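Local coordinates for protein yojF (Bacillus subtilis, PDB 1NJH) that is of unknown function, belongs to the DUF1806 family and folds as an antiparallel beta sheet packed against a short helix, at residues A14-Y19 with V55-A60; K61-G64 with Y68-G71; E86-V89 with L95-A98. One frame throughout, in Å; residues are numbered along the deposited sequence.

Interaction 1. Residues A14-Y19 with V55-A60; sequences ASLERY and VTYHQA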
# COMPACT_ATOMS: atom_id res chain seq x y z
N ALA A 14 6.42 -19.57 -8.30
CA ALA A 14 7.85 -19.80 -8.53
C ALA A 14 8.59 -18.46 -8.60
O ALA A 14 9.71 -18.34 -8.12
CB ALA A 14 8.06 -20.58 -9.82
N SER A 15 7.95 -17.46 -9.20
CA SER A 15 8.57 -16.15 -9.32
C SER A 15 8.68 -15.45 -7.96
O SER A 15 9.68 -14.78 -7.67
CB SER A 15 7.75 -15.28 -10.29
OG SER A 15 8.36 -14.02 -10.49
N LEU A 16 7.65 -15.59 -7.13
CA LEU A 16 7.68 -14.97 -5.81
C LEU A 16 8.81 -15.54 -4.96
O LEU A 16 9.54 -14.81 -4.32
CB LEU A 16 6.34 -15.16 -5.09
CG LEU A 16 5.09 -14.46 -5.64
CD1 LEU A 16 3.84 -15.01 -4.94
CD2 LEU A 16 5.17 -12.95 -5.42
N GLU A 17 8.96 -16.87 -4.97
CA GLU A 17 10.00 -17.50 -4.18
C GLU A 17 11.39 -17.07 -4.66
O GLU A 17 12.35 -17.08 -3.90
CB GLU A 17 9.84 -19.02 -4.26
CG GLU A 17 8.42 -19.42 -3.91
CD GLU A 17 8.15 -20.91 -4.00
OE1 GLU A 17 8.75 -21.58 -4.87
OE2 GLU A 17 7.29 -21.39 -3.23
N ARG A 18 11.46 -16.66 -5.92
CA ARG A 18 12.70 -16.21 -6.52
C ARG A 18 13.24 -14.97 -5.81
O ARG A 18 14.44 -14.86 -5.56
CB ARG A 18 12.45 -15.88 -8.00
CG ARG A 18 13.67 -15.47 -8.79
CD ARG A 18 13.24 -14.84 -10.11
NE ARG A 18 12.23 -15.65 -10.79
CZ ARG A 18 11.51 -15.24 -11.83
NH1 ARG A 18 11.68 -14.02 -12.31
NH2 ARG A 18 10.61 -16.05 -12.38
N TYR A 19 12.34 -14.04 -5.47
CA TYR A 19 12.72 -12.79 -4.81
C TYR A 19 12.73 -12.85 -3.29
O TYR A 19 13.01 -11.84 -2.64
CB TYR A 19 11.78 -11.65 -5.22
CG TYR A 19 11.69 -11.39 -6.70
CD1 TYR A 19 12.66 -10.66 -7.37
CD2 TYR A 19 10.61 -11.89 -7.44
CE1 TYR A 19 12.57 -10.43 -8.75
CE2 TYR A 19 10.51 -11.67 -8.80
CZ TYR A 19 11.49 -10.94 -9.45
OH TYR A 19 11.39 -10.76 -10.81
N VAL A 55 11.87 -3.86 0.99
CA VAL A 55 11.56 -4.89 1.96
C VAL A 55 12.26 -6.20 1.62
O VAL A 55 12.75 -6.40 0.50
CB VAL A 55 10.03 -5.21 1.99
CG1 VAL A 55 9.22 -3.94 2.14
CG2 VAL A 55 9.63 -5.96 0.73
N THR A 56 12.30 -7.09 2.60
CA THR A 56 12.86 -8.41 2.44
C THR A 56 11.78 -9.34 2.98
O THR A 56 11.42 -9.23 4.15
CB THR A 56 14.13 -8.60 3.29
OG1 THR A 56 15.16 -7.74 2.79
CG2 THR A 56 14.60 -10.04 3.22
N TYR A 57 11.20 -10.19 2.14
CA TYR A 57 10.18 -11.11 2.63
C TYR A 57 10.72 -12.52 2.66
O TYR A 57 11.51 -12.91 1.80
CB TYR A 57 8.90 -11.02 1.77
CG TYR A 57 9.04 -11.35 0.31
CD1 TYR A 57 9.00 -12.67 -0.14
CD2 TYR A 57 9.10 -10.33 -0.65
CE1 TYR A 57 9.00 -12.97 -1.51
CE2 TYR A 57 9.11 -10.62 -2.02
CZ TYR A 57 9.05 -11.94 -2.44
OH TYR A 57 9.03 -12.24 -3.77
N HIS A 58 10.31 -13.30 3.67
CA HIS A 58 10.80 -14.68 3.80
C HIS A 58 9.81 -15.78 3.43
O HIS A 58 10.21 -16.93 3.22
CB HIS A 58 11.36 -14.90 5.22
CG HIS A 58 10.56 -14.26 6.31
ND1 HIS A 58 9.55 -14.92 6.98
CD2 HIS A 58 10.62 -13.02 6.85
CE1 HIS A 58 9.03 -14.11 7.89
NE2 HIS A 58 9.66 -12.95 7.83
N GLN A 59 8.54 -15.44 3.37
CA GLN A 59 7.50 -16.38 2.96
C GLN A 59 6.61 -15.61 1.99
O GLN A 59 6.40 -14.40 2.14
CB GLN A 59 6.68 -16.88 4.15
CG GLN A 59 7.40 -17.96 4.95
CD GLN A 59 7.62 -19.24 4.14
OE1 GLN A 59 8.61 -19.95 4.35
NE2 GLN A 59 6.69 -19.54 3.24
N ALA A 60 6.11 -16.31 0.97
CA ALA A 60 5.27 -15.69 -0.05
C ALA A 60 4.36 -16.74 -0.64
O ALA A 60 4.78 -17.87 -0.89
CB ALA A 60 6.14 -15.07 -1.15
O HOH W 1 12.44 -10.27 -0.45

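Interaction 2. Residues K61-G64 with Y68-G71; sequences KIKG and YRVG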
# COMPACT_ATOMS: atom_id res chain seq x y z
N LYS A 61 3.10 -16.37 -0.87
CA LYS A 61 2.16 -17.30 -1.45
C LYS A 61 1.06 -16.65 -2.25
O LYS A 61 0.51 -15.62 -1.84
CB LYS A 61 1.54 -18.16 -0.34
CG LYS A 61 0.57 -19.22 -0.84
CD LYS A 61 0.24 -20.22 0.27
CE LYS A 61 -0.75 -21.28 -0.20
NZ LYS A 61 -0.25 -22.09 -1.34
N ILE A 62 0.76 -17.22 -3.41
CA ILE A 62 -0.34 -16.73 -4.21
C ILE A 62 -1.43 -17.77 -3.99
O ILE A 62 -1.17 -18.98 -4.06
CB ILE A 62 0.01 -16.60 -5.71
CG1 ILE A 62 -1.25 -16.24 -6.50
CG2 ILE A 62 0.68 -17.88 -6.21
CD1 ILE A 62 -0.98 -15.79 -7.93
N LYS A 63 -2.64 -17.30 -3.67
CA LYS A 63 -3.78 -18.18 -3.41
C LYS A 63 -5.00 -17.83 -4.23
O LYS A 63 -5.10 -16.74 -4.81
CB LYS A 63 -4.16 -18.13 -1.92
CG LYS A 63 -3.06 -18.51 -0.96
CD LYS A 63 -3.56 -18.51 0.48
CE LYS A 63 -2.43 -18.79 1.47
NZ LYS A 63 -2.92 -18.94 2.87
N GLY A 64 -5.96 -18.76 -4.25
CA GLY A 64 -7.18 -18.54 -4.99
C GLY A 64 -7.18 -19.28 -6.31
O GLY A 64 -6.19 -19.91 -6.66
N TYR A 68 -6.83 -13.83 -7.99
CA TYR A 68 -5.89 -14.34 -7.00
C TYR A 68 -5.49 -13.32 -5.95
O TYR A 68 -5.74 -12.13 -6.09
CB TYR A 68 -4.64 -14.84 -7.71
CG TYR A 68 -4.94 -15.90 -8.75
CD1 TYR A 68 -4.96 -17.25 -8.41
CD2 TYR A 68 -5.23 -15.54 -10.07
CE1 TYR A 68 -5.27 -18.22 -9.35
CE2 TYR A 68 -5.55 -16.50 -11.02
CZ TYR A 68 -5.56 -17.84 -10.66
OH TYR A 68 -5.87 -18.81 -11.59
N ARG A 69 -4.89 -13.82 -4.87
CA ARG A 69 -4.43 -12.94 -3.80
C ARG A 69 -3.02 -13.33 -3.44
O ARG A 69 -2.68 -14.51 -3.33
CB ARG A 69 -5.37 -13.01 -2.59
CG ARG A 69 -5.67 -14.38 -2.04
CD ARG A 69 -6.86 -14.30 -1.10
NE ARG A 69 -7.03 -15.52 -0.32
CZ ARG A 69 -7.54 -16.65 -0.80
NH1 ARG A 69 -7.94 -16.72 -2.06
NH2 ARG A 69 -7.62 -17.72 -0.02
N VAL A 70 -2.17 -12.33 -3.26
CA VAL A 70 -0.78 -12.59 -2.93
C VAL A 70 -0.47 -12.00 -1.56
O VAL A 70 -0.85 -10.88 -1.28
CB VAL A 70 0.16 -11.94 -3.99
CG1 VAL A 70 1.59 -12.00 -3.51
CG2 VAL A 70 0.04 -12.69 -5.33
N GLY A 71 0.21 -12.79 -0.73
CA GLY A 71 0.63 -12.38 0.59
C GLY A 71 2.13 -12.58 0.72
O GLY A 71 2.68 -13.63 0.35
O HOH W 2 -2.12 -15.32 -0.48

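Interaction 3. Residues E86-V89 with L95-A98; sequences EYTV and LLMA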
# COMPACT_ATOMS: atom_id res chain seq x y z
N GLU A 86 -3.80 -10.85 -13.82
CA GLU A 86 -2.79 -10.95 -14.87
C GLU A 86 -1.39 -10.66 -14.38
O GLU A 86 -1.20 -10.09 -13.29
CB GLU A 86 -3.16 -10.01 -16.02
CG GLU A 86 -3.29 -8.56 -15.61
CD GLU A 86 -3.89 -7.70 -16.70
OE1 GLU A 86 -3.77 -6.46 -16.61
OE2 GLU A 86 -4.49 -8.26 -17.64
N TYR A 87 -0.40 -11.03 -15.18
CA TYR A 87 0.99 -10.83 -14.80
C TYR A 87 1.95 -11.05 -15.95
O TYR A 87 1.56 -11.42 -17.06
CB TYR A 87 1.38 -11.82 -13.69
CG TYR A 87 1.77 -13.19 -14.22
CD1 TYR A 87 3.07 -13.69 -14.05
CD2 TYR A 87 0.86 -13.99 -14.91
CE1 TYR A 87 3.44 -14.94 -14.56
CE2 TYR A 87 1.22 -15.25 -15.41
CZ TYR A 87 2.50 -15.71 -15.23
OH TYR A 87 2.86 -16.95 -15.73
N THR A 88 3.23 -10.85 -15.64
CA THR A 88 4.32 -11.10 -16.56
C THR A 88 5.61 -10.84 -15.81
O THR A 88 5.60 -10.29 -14.71
CB THR A 88 4.32 -10.18 -17.80
OG1 THR A 88 5.24 -10.71 -18.77
CG2 THR A 88 4.78 -8.77 -17.42
N VAL A 89 6.71 -11.27 -16.40
CA VAL A 89 8.02 -11.05 -15.83
C VAL A 89 8.70 -10.38 -17.00
O VAL A 89 8.88 -11.01 -18.04
CB VAL A 89 8.70 -12.36 -15.47
CG1 VAL A 89 10.15 -12.10 -15.09
CG2 VAL A 89 7.95 -13.02 -14.32
N LEU A 95 8.68 -8.87 -11.59
CA LEU A 95 7.38 -9.53 -11.55
C LEU A 95 6.31 -8.45 -11.44
O LEU A 95 6.24 -7.71 -10.44
CB LEU A 95 7.29 -10.51 -10.37
CG LEU A 95 5.93 -11.15 -10.07
CD1 LEU A 95 5.50 -12.04 -11.24
CD2 LEU A 95 6.02 -11.99 -8.79
N LEU A 96 5.50 -8.35 -12.48
CA LEU A 96 4.42 -7.38 -12.57
C LEU A 96 3.07 -8.07 -12.49
O LEU A 96 2.77 -8.95 -13.30
CB LEU A 96 4.50 -6.61 -13.89
CG LEU A 96 5.88 -6.11 -14.28
CD1 LEU A 96 5.77 -5.34 -15.58
CD2 LEU A 96 6.46 -5.25 -13.18
N MSE A 97 2.25 -7.69 -11.52
CA MSE A 97 0.94 -8.30 -11.41
C MSE A 97 -0.14 -7.23 -11.32
O MSE A 97 0.11 -6.12 -10.83
CB MSE A 97 0.89 -9.20 -10.17
CG MSE A 97 1.85 -10.35 -10.24
SE MSE A 97 2.02 -11.19 -8.52
CE MSE A 97 3.14 -9.85 -7.66
N ALA A 98 -1.33 -7.55 -11.79
CA ALA A 98 -2.41 -6.57 -11.76
C ALA A 98 -3.78 -7.19 -11.89
O ALA A 98 -3.92 -8.36 -12.27
CB ALA A 98 -2.20 -5.54 -12.88

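Interaction 1. Residues A14-Y19 with V55-A60
A buried helix-to-strand contact joins Leu16 and Tyr19, at the C-terminal end of helix 9-18, to Tyr57 and Ala60 on strand 45-63. Its direct polar link is the Tyr57 phenol, whose OH donates to Leu16 O at 2.7 Å. The donor lies in the carbonyl plane on a lone pair, with a C=O...donor angle of 125°, and the acceptor in turn sits in the plane of the Tyr57 ring, at its edge. A second, weak bond reaches the same carbonyl from Tyr19 N at 3.1 Å, so two donors grip one oxygen in the last turn of the helix. The phenol oxygen also presses on Tyr19 from the side, 3.2 Å from CB, and meets the Tyr19 ring at its edge; the two aromatic side chains run askew without stacking. Strand 45-63 of the antiparallel sheet turns a corner at His58. Ala60, past the corner, points its CB at the helix, while Tyr57, before it, reaches the helix with the end of its side chain. Water 1 bridges the backbones here, donating to Tyr19 O at 2.8 Å and accepting from Tyr57 N at 2.9 Å. It and Tyr19 O both lie over one face of the Tyr57 ring, offset toward the rim. Past the corner the contact is apolar, Leu16 CB against Ala60 CB at 3.9 Å. With CG swung beside its own backbone N (chi1 -67°), Leu16 carries its branches onward to Val70, Leu72 and Leu95. The far end of Tyr19 is held by a hydrogen bond from its OH to Asn93 O.

Interaction 2. Residues K61-G64 with Y68-G71
Lys63 and Arg69 form a hydrogen-bonded antiparallel pair, Lys63 N reaching Arg69 O at 2.8 Å and Arg69 N reaching Lys63 O at 2.9 Å. On their outer side the Arg69 guanidinium lies flat against the aliphatic root of Lys63, with CB 3.8 Å above the centre of one of its faces. Arg69 CG stands between the backbone N and the carbonyl carbon (chi1 53°), and from there an extended chain carries the group across to the neighbouring strand. The extended Lys63 chain sends its ammonium elsewhere, leaving NZ 5.7 Å from Arg69 NH2, so the like charges avoid contact. With an alanine here instead of Arg69, Lys63 CB would probably lose its cover and Gly64 CA the neighbour it has in Arg69 NH1, 3.5 Å away. These strands are the two arms of a beta hairpin, 45-63 and 68-74, and Lys61 with Gly71 makes its next hydrogen-bonded pair. Between the two pairs, water 2 donates to both Lys61 O and Arg69 O, oxygens already used by the backbone. The opposite face carries Ile62 and Val70, a non-hydrogen-bonded pair in which Ile62 CB meets Val70 CG2 at 3.9 Å. Ile62 CD1 slants over to Tyr68 CB at 3.8 Å, while Gly64 O approaches Tyr68 CE1 to 3.3 Å. Helix 9-18 covers this apolar face: Lys9 and Val12 pack on Ile62, and Leu16 on Val70. The helix also supplies two polar ties, Gln13 OE1 accepting from Ile62 N and Lys9 NZ donating to Gly64 O. The Arg69 side chain also touches Tyr80 and Glu82 of strand 78-89.

Interaction 3. Residues E86-V89 with L95-A98
Leu95 sends one methyl, CD1, into the notch between Tyr87 and Val89 on the neighbouring strand. Leu95 CD1 lies 4.1 Å from Tyr87 CD1, at the edge of the ring, and as far from Val89 CG2. The Leu95 isobutyl group gets there by leaving CG anti to the backbone N (chi1 172°) and turning CD1 back at chi2 (64°). Beside it Tyr87 fits differently against Met97, present as selenomethionine: only the roots of the two side chains touch, Tyr87 CB on Met97 CG at 3.8 Å, and from there the ring and the selenium tail diverge. The Leu96 carbonyl oxygen sits close to the root of the tyrosine, 3.0 Å from Tyr87 CA and 3.2 Å from Tyr87 CB. That oxygen also accepts from Thr88 N, in a noticeably bent bond of 140° at the hydrogen. These strands, 78-89 and 95-101, form a beta hairpin within the antiparallel sheet, with Glu86-Ala98 and Thr88-Leu96 as hydrogen-bonded pairs. On the face that carries those four residues, Thr88 and Leu96 lie side by side and point the same way, Thr88 CG2 against Leu96 CD1 at 4.0 Å. Glu86 runs its extended chain alongside the small Ala98, with Glu86 CG 3.4 Å from Ala98 O and the carboxylate near Ala98 CB. Met4 packs on Glu86, Thr88 and Leu96, whereas the Tyr87 and Leu95 face is covered by helix 9-18. There Val12 touches the tyrosine, and the Tyr87 OH is hydrogen-bonded to Asp11 OD1. All four hydrogen bonds between the two strands join main-chain atoms and set the register; the side chains add mostly apolar contacts, consistent with a pairing that does not depend on charge.

How the interactions relate
All three contacts meet at helix 9-18, which forms one side of interaction 1 and packs on interactions 2 and 3. Their centres lie about 12 Å (1 and 2), about 14 Å (1 and 3) and about 13 Å (2 and 3) apart, all reaching one antiparallel sheet. Leu16 is common ground between them: its CD1 lies 4.0 Å from Val70 CG1 of interaction 2, and its CD2 3.6 Å from Leu95 CD2 of interaction 3. Interactions 1 and 2 share strand 45-63, the first closing where the second opens. Val70 CG2 meets the selenium of Met97 at 4.0 Å, joining the two hairpins directly. No active site is known; glycerol and isopropanol, probably from the crystallisation liquor, lie beside Arg69 and Lys63 of interaction 2.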